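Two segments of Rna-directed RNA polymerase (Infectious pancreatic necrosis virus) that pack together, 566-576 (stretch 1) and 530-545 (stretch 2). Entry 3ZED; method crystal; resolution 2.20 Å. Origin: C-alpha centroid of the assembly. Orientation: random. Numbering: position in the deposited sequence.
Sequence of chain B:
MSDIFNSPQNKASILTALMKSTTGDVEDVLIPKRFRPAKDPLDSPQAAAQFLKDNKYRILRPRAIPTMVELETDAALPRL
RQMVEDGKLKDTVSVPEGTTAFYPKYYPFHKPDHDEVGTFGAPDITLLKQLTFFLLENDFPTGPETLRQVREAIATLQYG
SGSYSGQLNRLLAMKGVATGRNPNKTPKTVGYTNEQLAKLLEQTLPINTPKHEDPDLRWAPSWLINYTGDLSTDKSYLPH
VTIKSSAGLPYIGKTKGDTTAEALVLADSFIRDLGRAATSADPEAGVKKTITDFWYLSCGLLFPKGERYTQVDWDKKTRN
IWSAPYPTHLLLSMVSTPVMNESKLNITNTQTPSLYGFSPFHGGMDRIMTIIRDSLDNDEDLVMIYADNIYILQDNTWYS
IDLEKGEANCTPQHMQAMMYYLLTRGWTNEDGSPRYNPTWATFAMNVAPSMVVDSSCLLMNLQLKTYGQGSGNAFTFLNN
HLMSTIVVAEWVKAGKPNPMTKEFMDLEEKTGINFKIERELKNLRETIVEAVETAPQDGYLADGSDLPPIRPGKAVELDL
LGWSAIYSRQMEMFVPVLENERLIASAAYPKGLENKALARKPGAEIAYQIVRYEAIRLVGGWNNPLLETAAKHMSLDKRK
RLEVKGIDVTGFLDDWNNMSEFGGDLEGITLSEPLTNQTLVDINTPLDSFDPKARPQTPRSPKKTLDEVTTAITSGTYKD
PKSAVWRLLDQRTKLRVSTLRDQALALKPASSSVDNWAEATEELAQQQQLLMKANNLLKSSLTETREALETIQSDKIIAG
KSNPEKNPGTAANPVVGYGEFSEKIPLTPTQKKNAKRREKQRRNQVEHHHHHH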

ATOM      1  N   ILE B 566     -10.270 -12.418 -20.526  1.00 32.49           N
ATOM      2  CA  ILE B 566     -10.929 -13.474 -21.277  1.00 33.03           C
ATOM      3  C   ILE B 566     -11.990 -12.754 -22.122  1.00 36.44           C
ATOM      4  O   ILE B 566     -12.560 -11.779 -21.649  1.00 33.78           O
ATOM      5  CB  ILE B 566     -11.465 -14.521 -20.238  1.00 36.73           C
ATOM      6  CG1 ILE B 566     -10.465 -15.683 -20.006  1.00 39.34           C
ATOM      7  CG2 ILE B 566     -12.917 -14.978 -20.388  1.00 37.16           C
ATOM      8  CD1 ILE B 566     -10.245 -16.679 -21.169  1.00 54.81           C
ATOM      9  N   TYR B 567     -12.200 -13.175 -23.372  1.00 33.91           N
ATOM     10  CA  TYR B 567     -13.209 -12.538 -24.223  1.00 34.23           C
ATOM     11  C   TYR B 567     -14.572 -13.207 -24.018  1.00 37.96           C
ATOM     12  O   TYR B 567     -14.656 -14.432 -24.027  1.00 38.80           O
ATOM     13  CB  TYR B 567     -12.804 -12.587 -25.704  1.00 35.81           C
ATOM     14  CG  TYR B 567     -13.711 -11.763 -26.581  1.00 37.92           C
ATOM     15  CD1 TYR B 567     -13.557 -10.379 -26.670  1.00 39.75           C
ATOM     16  CD2 TYR B 567     -14.750 -12.354 -27.297  1.00 38.88           C
ATOM     17  CE1 TYR B 567     -14.397  -9.609 -27.474  1.00 40.20           C
ATOM     18  CE2 TYR B 567     -15.602 -11.590 -28.100  1.00 40.03           C
ATOM     19  CZ  TYR B 567     -15.436 -10.213 -28.165  1.00 45.56           C
ATOM     20  OH  TYR B 567     -16.264  -9.438 -28.943  1.00 48.29           O
ATOM     21  N   SER B 568     -15.616 -12.399 -23.815  1.00 33.67           N
ATOM     22  CA  SER B 568     -17.018 -12.804 -23.635  1.00 34.02           C
ATOM     23  C   SER B 568     -17.817 -12.550 -24.915  1.00 39.66           C
ATOM     24  O   SER B 568     -17.892 -11.413 -25.373  1.00 39.84           O
ATOM     25  CB  SER B 568     -17.650 -12.036 -22.469  1.00 35.34           C
ATOM     26  OG  SER B 568     -19.067 -12.132 -22.466  1.00 43.66           O
ATOM     27  N   ARG B 569     -18.417 -13.607 -25.490  1.00 37.51           N
ATOM     28  CA  ARG B 569     -19.267 -13.480 -26.690  1.00 38.22           C
ATOM     29  C   ARG B 569     -20.601 -12.795 -26.362  1.00 43.40           C
ATOM     30  O   ARG B 569     -21.133 -12.063 -27.201  1.00 43.23           O
ATOM     31  CB  ARG B 569     -19.559 -14.857 -27.323  1.00 36.47           C
ATOM     32  CG  ARG B 569     -18.400 -15.387 -28.128  1.00 41.12           C
ATOM     33  CD  ARG B 569     -18.734 -16.682 -28.872  1.00 38.93           C
ATOM     34  NE  ARG B 569     -17.486 -17.295 -29.336  1.00 39.47           N
ATOM     35  CZ  ARG B 569     -16.888 -17.009 -30.488  1.00 61.27           C
ATOM     36  NH1 ARG B 569     -17.466 -16.183 -31.361  1.00 44.87           N
ATOM     37  NH2 ARG B 569     -15.716 -17.560 -30.786  1.00 42.57           N
ATOM     38  N   GLN B 570     -21.164 -13.071 -25.169  1.00 40.60           N
ATOM     39  CA  GLN B 570     -22.443 -12.504 -24.744  1.00 41.59           C
ATOM     40  C   GLN B 570     -22.352 -10.994 -24.567  1.00 46.20           C
ATOM     41  O   GLN B 570     -23.243 -10.292 -24.994  1.00 49.02           O
ATOM     42  CB  GLN B 570     -22.921 -13.144 -23.417  1.00 41.97           C
ATOM     43  CG  GLN B 570     -24.330 -12.692 -22.988  1.00 36.71           C
ATOM     44  CD  GLN B 570     -24.815 -13.327 -21.713  1.00 44.00           C
ATOM     45  OE1 GLN B 570     -24.066 -13.871 -20.904  1.00 41.34           O
ATOM     46  NE2 GLN B 570     -26.089 -13.262 -21.494  1.00 44.77           N
ATOM     47  N   MET B 571     -21.292 -10.517 -23.931  1.00 42.25           N
ATOM     48  CA  MET B 571     -21.103  -9.112 -23.609  1.00 42.16           C
ATOM     49  C   MET B 571     -20.291  -8.367 -24.656  1.00 46.69           C
ATOM     50  O   MET B 571     -20.328  -7.134 -24.673  1.00 46.04           O
ATOM     51  CB  MET B 571     -20.447  -8.979 -22.230  1.00 42.81           C
ATOM     52  CG  MET B 571     -21.309  -9.544 -21.121  1.00 45.35           C
ATOM     53  SD  MET B 571     -20.682  -9.101 -19.512  1.00 48.59           S
ATOM     54  CE  MET B 571     -21.351  -7.417 -19.358  1.00 45.56           C
ATOM     55  N   GLU B 572     -19.597  -9.115 -25.552  1.00 43.48           N
ATOM     56  CA  GLU B 572     -18.769  -8.602 -26.658  1.00 43.49           C
ATOM     57  C   GLU B 572     -17.665  -7.700 -26.113  1.00 47.59           C
ATOM     58  O   GLU B 572     -17.426  -6.590 -26.597  1.00 47.45           O
ATOM     59  CB  GLU B 572     -19.598  -7.888 -27.726  1.00 45.52           C
ATOM     60  CG  GLU B 572     -20.367  -8.834 -28.632  1.00 52.35           C
ATOM     61  CD  GLU B 572     -21.020  -8.087 -29.767  1.00 74.41           C
ATOM     62  OE1 GLU B 572     -20.332  -7.871 -30.789  1.00 70.88           O
ATOM     63  OE2 GLU B 572     -22.176  -7.631 -29.599  1.00 72.77           O
ATOM     64  N   MET B 573     -16.994  -8.209 -25.088  1.00 41.85           N
ATOM     65  CA  MET B 573     -15.920  -7.505 -24.428  1.00 40.57           C
ATOM     66  C   MET B 573     -15.053  -8.461 -23.668  1.00 39.81           C
ATOM     67  O   MET B 573     -15.422  -9.622 -23.440  1.00 38.17           O
ATOM     68  CB  MET B 573     -16.467  -6.404 -23.485  1.00 43.25           C
ATOM     69  CG  MET B 573     -17.364  -6.912 -22.369  1.00 47.28           C
ATOM     70  SD  MET B 573     -18.335  -5.548 -21.645  1.00 51.78           S
ATOM     71  CE  MET B 573     -17.306  -5.181 -20.281  1.00 46.45           C
ATOM     72  N   PHE B 574     -13.876  -7.957 -23.286  1.00 35.02           N
ATOM     73  CA  PHE B 574     -12.965  -8.677 -22.417  1.00 33.74           C
ATOM     74  C   PHE B 574     -13.410  -8.465 -20.981  1.00 38.21           C
ATOM     75  O   PHE B 574     -13.852  -7.362 -20.609  1.00 39.55           O
ATOM     76  CB  PHE B 574     -11.514  -8.215 -22.607  1.00 34.68           C
ATOM     77  CG  PHE B 574     -10.922  -8.714 -23.893  1.00 35.05           C
ATOM     78  CD1 PHE B 574     -10.268  -9.939 -23.945  1.00 36.49           C
ATOM     79  CD2 PHE B 574     -10.990  -7.950 -25.048  1.00 36.23           C
ATOM     80  CE1 PHE B 574      -9.698 -10.393 -25.140  1.00 37.65           C
ATOM     81  CE2 PHE B 574     -10.445  -8.421 -26.247  1.00 38.95           C
ATOM     82  CZ  PHE B 574      -9.806  -9.637 -26.286  1.00 36.41           C
ATOM     83  N   VAL B 575     -13.337  -9.534 -20.196  1.00 32.90           N
ATOM     84  CA  VAL B 575     -13.717  -9.527 -18.780  1.00 32.72           C
ATOM     85  C   VAL B 575     -12.522 -10.058 -17.960  1.00 37.59           C
ATOM     86  O   VAL B 575     -11.732 -10.836 -18.501  1.00 37.38           O
ATOM     87  CB  VAL B 575     -15.022 -10.323 -18.516  1.00 34.75           C
ATOM     88  CG1 VAL B 575     -16.203  -9.690 -19.243  1.00 34.83           C
ATOM     89  CG2 VAL B 575     -14.873 -11.802 -18.901  1.00 34.05           C
ATOM     90  N   PRO B 576     -12.351  -9.674 -16.677  1.00 33.34           N
ATOM     91  CA  PRO B 576     -11.216 -10.214 -15.933  1.00 31.90           C
ATOM     92  C   PRO B 576     -11.477 -11.597 -15.342  1.00 35.44           C
ATOM     93  O   PRO B 576     -12.595 -11.936 -14.946  1.00 34.53           O
ATOM     94  CB  PRO B 576     -11.025  -9.199 -14.811  1.00 32.23           C
ATOM     95  CG  PRO B 576     -12.408  -8.682 -14.538  1.00 35.59           C
ATOM     96  CD  PRO B 576     -13.142  -8.730 -15.852  1.00 32.69           C
TER
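Stretch 2 530-545: EAVETAPQDGYLADGS

How does the backbone of stretch 2 run over stretch 1? Stretch 1 is a hairpin: strand 566-568 pairs with strand 573-576, and the tip between them takes helical angles at 569-571. Stretch 2 enters as the last part of a helix that began earlier in the chain, and by A535 it has left regular structure, which it does not regain before S545. The helical part lies by the strands, where the CA atoms of Y567 and V532 are 5.6 Å apart. The later part reaches the tip, where the CA atoms of Q570 and A542 are 4.8 Å apart. The two chains therefore advance in the same sense from the first meeting to the second, although stretch 2 spends ten residues on a path that stretch 1 covers in three. Its detour includes G539, whose backbone angles (91/-164) by themselves call for glycine, and a turn in which A542 N and G544 N both bond to G539 O.

Which apolar groups meet? At the helix, V532 CG2 lies over one face of the Y567 ring, a CH-pi contact 4.1 Å from the ring centroid, while A535 CB sits at the edge of the same ring, 3.9 Å from Y567 CD2. V532 CG2 also approaches F574 CZ at 3.6 Å, so one methyl group touches aromatic rings from both strands of the hairpin. A531 CB adds a contact at the edge of the F574 ring, 4.0 Å from F574 CE1. Farther along, L541 buries much of its surface against stretch 1: its CD2 is 3.8 Å from M571 SD and its CD1 is 4.1 Å from V575 CG2, linking the tip of the hairpin to its second strand.

What do the hydrogen bonds hold in place? Two carbonyls of stretch 2 receive all four direct hydrogen bonds between the stretches. A535 O accepts from both R569 NE, at 2.8 Å, and R569 NH2, at 2.9 Å; the extended arginine, with chi2 and chi3 both t, carries its guanidinium to a backbone oxygen that lies near the guanidinium plane. L541 O accepts from S568 OG at 2.7 Å and from Q570 N at 3.1 Å. Because S568 OG in turn accepts from M571 N at 3.1 Å, this serine ties the tip's own fold to the neighbouring stretch. Over one face of the guanidinium lies Q537 NE2, 3.4 Å from R569 NH1; both are donors, so this is proximity without a hydrogen bond.

Where does water complete the contact? Two waters each join a backbone carbonyl of stretch 2 to a backbone amide of stretch 1. Water 1 donates to A531 O at 2.7 Å and accepts from Y567 N at 3.0 Å, bridging helix and strand. Water 2 does the same nearer the tip, donating to P536 O at 2.8 Å and accepting from R569 N at 3.1 Å.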

ATOM      1  N   GLU B 530      -6.398 -14.630 -31.021  1.00 42.38           N
ATOM      2  CA  GLU B 530      -6.634 -16.003 -30.569  1.00 42.21           C
ATOM      3  C   GLU B 530      -7.673 -16.023 -29.434  1.00 46.91           C
ATOM      4  O   GLU B 530      -8.578 -16.850 -29.471  1.00 48.01           O
ATOM      5  CB  GLU B 530      -5.312 -16.657 -30.105  1.00 42.46           C
ATOM      6  CG  GLU B 530      -5.422 -18.159 -29.907  1.00 52.36           C
ATOM      7  CD  GLU B 530      -4.257 -18.863 -29.236  1.00 78.84           C
ATOM      8  OE1 GLU B 530      -3.174 -18.249 -29.096  1.00 87.83           O
ATOM      9  OE2 GLU B 530      -4.425 -20.050 -28.873  1.00 75.88           O
ATOM     10  N   ALA B 531      -7.554 -15.102 -28.453  1.00 41.89           N
ATOM     11  CA  ALA B 531      -8.472 -14.964 -27.318  1.00 40.49           C
ATOM     12  C   ALA B 531      -9.902 -14.719 -27.793  1.00 42.84           C
ATOM     13  O   ALA B 531     -10.836 -15.324 -27.277  1.00 41.37           O
ATOM     14  CB  ALA B 531      -8.016 -13.833 -26.408  1.00 40.35           C
ATOM     15  N   VAL B 532     -10.070 -13.874 -28.807  1.00 40.73           N
ATOM     16  CA  VAL B 532     -11.379 -13.556 -29.367  1.00 40.48           C
ATOM     17  C   VAL B 532     -11.910 -14.756 -30.167  1.00 49.68           C
ATOM     18  O   VAL B 532     -13.079 -15.112 -30.016  1.00 50.22           O
ATOM     19  CB  VAL B 532     -11.352 -12.253 -30.221  1.00 43.46           C
ATOM     20  CG1 VAL B 532     -12.681 -12.037 -30.964  1.00 44.21           C
ATOM     21  CG2 VAL B 532     -11.014 -11.029 -29.371  1.00 41.48           C
ATOM     22  N   GLU B 533     -11.061 -15.381 -31.002  1.00 48.64           N
ATOM     23  CA  GLU B 533     -11.466 -16.489 -31.883  1.00 49.27           C
ATOM     24  C   GLU B 533     -11.747 -17.795 -31.138  1.00 50.01           C
ATOM     25  O   GLU B 533     -12.632 -18.524 -31.559  1.00 49.17           O
ATOM     26  CB  GLU B 533     -10.427 -16.719 -32.988  1.00 51.68           C
ATOM     27  CG  GLU B 533     -10.559 -15.674 -34.089  1.00 67.48           C
ATOM     28  CD  GLU B 533      -9.484 -15.584 -35.156  1.00 83.78           C
ATOM     29  OE1 GLU B 533      -8.502 -16.360 -35.094  1.00 69.02           O
ATOM     30  OE2 GLU B 533      -9.630 -14.731 -36.062  1.00 73.01           O
ATOM     31  N   THR B 534     -11.039 -18.070 -30.029  1.00 45.63           N
ATOM     32  CA  THR B 534     -11.236 -19.297 -29.232  1.00 43.46           C
ATOM     33  C   THR B 534     -12.308 -19.140 -28.146  1.00 44.11           C
ATOM     34  O   THR B 534     -12.570 -20.127 -27.445  1.00 42.24           O
ATOM     35  CB  THR B 534      -9.933 -19.765 -28.583  1.00 43.91           C
ATOM     36  OG1 THR B 534      -9.435 -18.728 -27.727  1.00 41.10           O
ATOM     37  CG2 THR B 534      -8.890 -20.215 -29.616  1.00 44.86           C
ATOM     38  N   ALA B 535     -12.876 -17.906 -27.960  1.00 39.43           N
ATOM     39  CA  ALA B 535     -13.948 -17.629 -26.996  1.00 38.68           C
ATOM     40  C   ALA B 535     -15.046 -18.700 -27.143  1.00 44.26           C
ATOM     41  O   ALA B 535     -15.509 -18.966 -28.258  1.00 44.93           O
ATOM     42  CB  ALA B 535     -14.545 -16.238 -27.231  1.00 39.34           C
ATOM     43  N   PRO B 536     -15.449 -19.370 -26.061  1.00 39.21           N
ATOM     44  CA  PRO B 536     -16.444 -20.445 -26.223  1.00 38.45           C
ATOM     45  C   PRO B 536     -17.817 -19.931 -26.578  1.00 42.03           C
ATOM     46  O   PRO B 536     -18.155 -18.788 -26.287  1.00 41.31           O
ATOM     47  CB  PRO B 536     -16.465 -21.150 -24.877  1.00 39.21           C
ATOM     48  CG  PRO B 536     -15.423 -20.499 -24.044  1.00 42.52           C
ATOM     49  CD  PRO B 536     -14.983 -19.230 -24.669  1.00 38.43           C
ATOM     50  N   GLN B 537     -18.605 -20.794 -27.233  1.00 37.79           N
ATOM     51  CA  GLN B 537     -19.978 -20.493 -27.593  1.00 37.82           C
ATOM     52  C   GLN B 537     -20.921 -20.984 -26.488  1.00 41.33           C
ATOM     53  O   GLN B 537     -22.060 -20.538 -26.381  1.00 41.42           O
ATOM     54  CB  GLN B 537     -20.320 -21.159 -28.939  1.00 40.40           C
ATOM     55  CG  GLN B 537     -19.524 -20.600 -30.116  1.00 45.88           C
ATOM     56  CD  GLN B 537     -20.181 -19.384 -30.745  1.00 55.89           C
ATOM     57  OE1 GLN B 537     -21.237 -18.907 -30.317  1.00 46.71           O
ATOM     58  NE2 GLN B 537     -19.566 -18.853 -31.787  1.00 47.25           N
ATOM     59  N   ASP B 538     -20.441 -21.898 -25.667  1.00 37.74           N
ATOM     60  CA  ASP B 538     -21.251 -22.489 -24.609  1.00 37.97           C
ATOM     61  C   ASP B 538     -20.912 -21.956 -23.217  1.00 40.01           C
ATOM     62  O   ASP B 538     -19.746 -21.751 -22.876  1.00 35.59           O
ATOM     63  CB  ASP B 538     -21.071 -24.031 -24.614  1.00 39.69           C
ATOM     64  CG  ASP B 538     -19.653 -24.499 -24.338  1.00 43.74           C
ATOM     65  OD1 ASP B 538     -18.747 -24.142 -25.122  1.00 44.07           O
ATOM     66  OD2 ASP B 538     -19.449 -25.209 -23.329  1.00 47.63           O
ATOM     67  N   GLY B 539     -21.948 -21.813 -22.400  1.00 39.42           N
ATOM     68  CA  GLY B 539     -21.771 -21.451 -21.006  1.00 37.89           C
ATOM     69  C   GLY B 539     -21.779 -19.984 -20.673  1.00 39.84           C
ATOM     70  O   GLY B 539     -22.269 -19.156 -21.443  1.00 39.86           O
ATOM     71  N   TYR B 540     -21.282 -19.698 -19.472  1.00 34.72           N
ATOM     72  CA  TYR B 540     -21.205 -18.390 -18.836  1.00 34.00           C
ATOM     73  C   TYR B 540     -20.596 -17.348 -19.759  1.00 34.96           C
ATOM     74  O   TYR B 540     -19.512 -17.571 -20.338  1.00 31.65           O
ATOM     75  CB  TYR B 540     -20.331 -18.471 -17.569  1.00 33.24           C
ATOM     76  CG  TYR B 540     -20.903 -19.170 -16.352  1.00 33.56           C
ATOM     77  CD1 TYR B 540     -22.110 -18.761 -15.789  1.00 35.78           C
ATOM     78  CD2 TYR B 540     -20.152 -20.114 -15.653  1.00 33.27           C
ATOM     79  CE1 TYR B 540     -22.583 -19.321 -14.596  1.00 37.36           C
ATOM     80  CE2 TYR B 540     -20.607 -20.671 -14.457  1.00 33.35           C
ATOM     81  CZ  TYR B 540     -21.820 -20.268 -13.930  1.00 42.37           C
ATOM     82  OH  TYR B 540     -22.259 -20.846 -12.770  1.00 43.00           O
ATOM     83  N   LEU B 541     -21.310 -16.226 -19.913  1.00 31.04           N
ATOM     84  CA  LEU B 541     -20.899 -15.051 -20.687  1.00 31.53           C
ATOM     85  C   LEU B 541     -20.645 -15.400 -22.156  1.00 38.17           C
ATOM     86  O   LEU B 541     -19.955 -14.653 -22.850  1.00 38.85           O
ATOM     87  CB  LEU B 541     -19.637 -14.381 -20.036  1.00 29.92           C
ATOM     88  CG  LEU B 541     -19.821 -13.869 -18.587  1.00 33.21           C
ATOM     89  CD1 LEU B 541     -18.542 -13.317 -18.017  1.00 31.28           C
ATOM     90  CD2 LEU B 541     -20.932 -12.796 -18.499  1.00 35.44           C
ATOM     91  N   ALA B 542     -21.221 -16.529 -22.624  1.00 35.30           N
ATOM     92  CA  ALA B 542     -21.067 -17.062 -23.981  1.00 36.52           C
ATOM     93  C   ALA B 542     -22.442 -17.178 -24.551  1.00 41.57           C
ATOM     94  O   ALA B 542     -22.917 -16.207 -25.126  1.00 42.62           O
ATOM     95  CB  ALA B 542     -20.338 -18.415 -23.948  1.00 36.97           C
ATOM     96  N   ASP B 543     -23.158 -18.271 -24.276  1.00 38.67           N
ATOM     97  CA  ASP B 543     -24.551 -18.318 -24.697  1.00 38.67           C
ATOM     98  C   ASP B 543     -25.427 -17.938 -23.505  1.00 43.84           C
ATOM     99  O   ASP B 543     -26.624 -17.856 -23.660  1.00 45.21           O
ATOM    100  CB  ASP B 543     -24.966 -19.656 -25.348  1.00 40.16           C
ATOM    101  CG  ASP B 543     -25.033 -20.907 -24.478  1.00 47.95           C
ATOM    102  OD1 ASP B 543     -24.542 -20.864 -23.320  1.00 44.18           O
ATOM    103  OD2 ASP B 543     -25.549 -21.951 -24.971  1.00 51.52           O
ATOM    104  N   GLY B 544     -24.833 -17.716 -22.334  1.00 41.27           N
ATOM    105  CA  GLY B 544     -25.595 -17.294 -21.162  1.00 41.95           C
ATOM    106  C   GLY B 544     -26.188 -18.367 -20.267  1.00 46.42           C
ATOM    107  O   GLY B 544     -26.998 -18.042 -19.388  1.00 45.31           O
ATOM    108  N   SER B 545     -25.825 -19.649 -20.484  1.00 42.76           N
ATOM    109  CA  SER B 545     -26.283 -20.728 -19.613  1.00 42.06           C
ATOM    110  C   SER B 545     -25.416 -20.690 -18.332  1.00 45.20           C
ATOM    111  O   SER B 545     -24.327 -20.133 -18.363  1.00 43.18           O
ATOM    112  CB  SER B 545     -26.218 -22.081 -20.325  1.00 44.34           C
ATOM    113  OG  SER B 545     -24.896 -22.434 -20.685  1.00 51.24           O
TER
HETATM  114  O   HOH W   1     -10.558 -15.440 -24.574  1.00 34.97           O
HETATM  115  O   HOH W   2     -17.627 -16.472 -24.772  1.00 36.88           O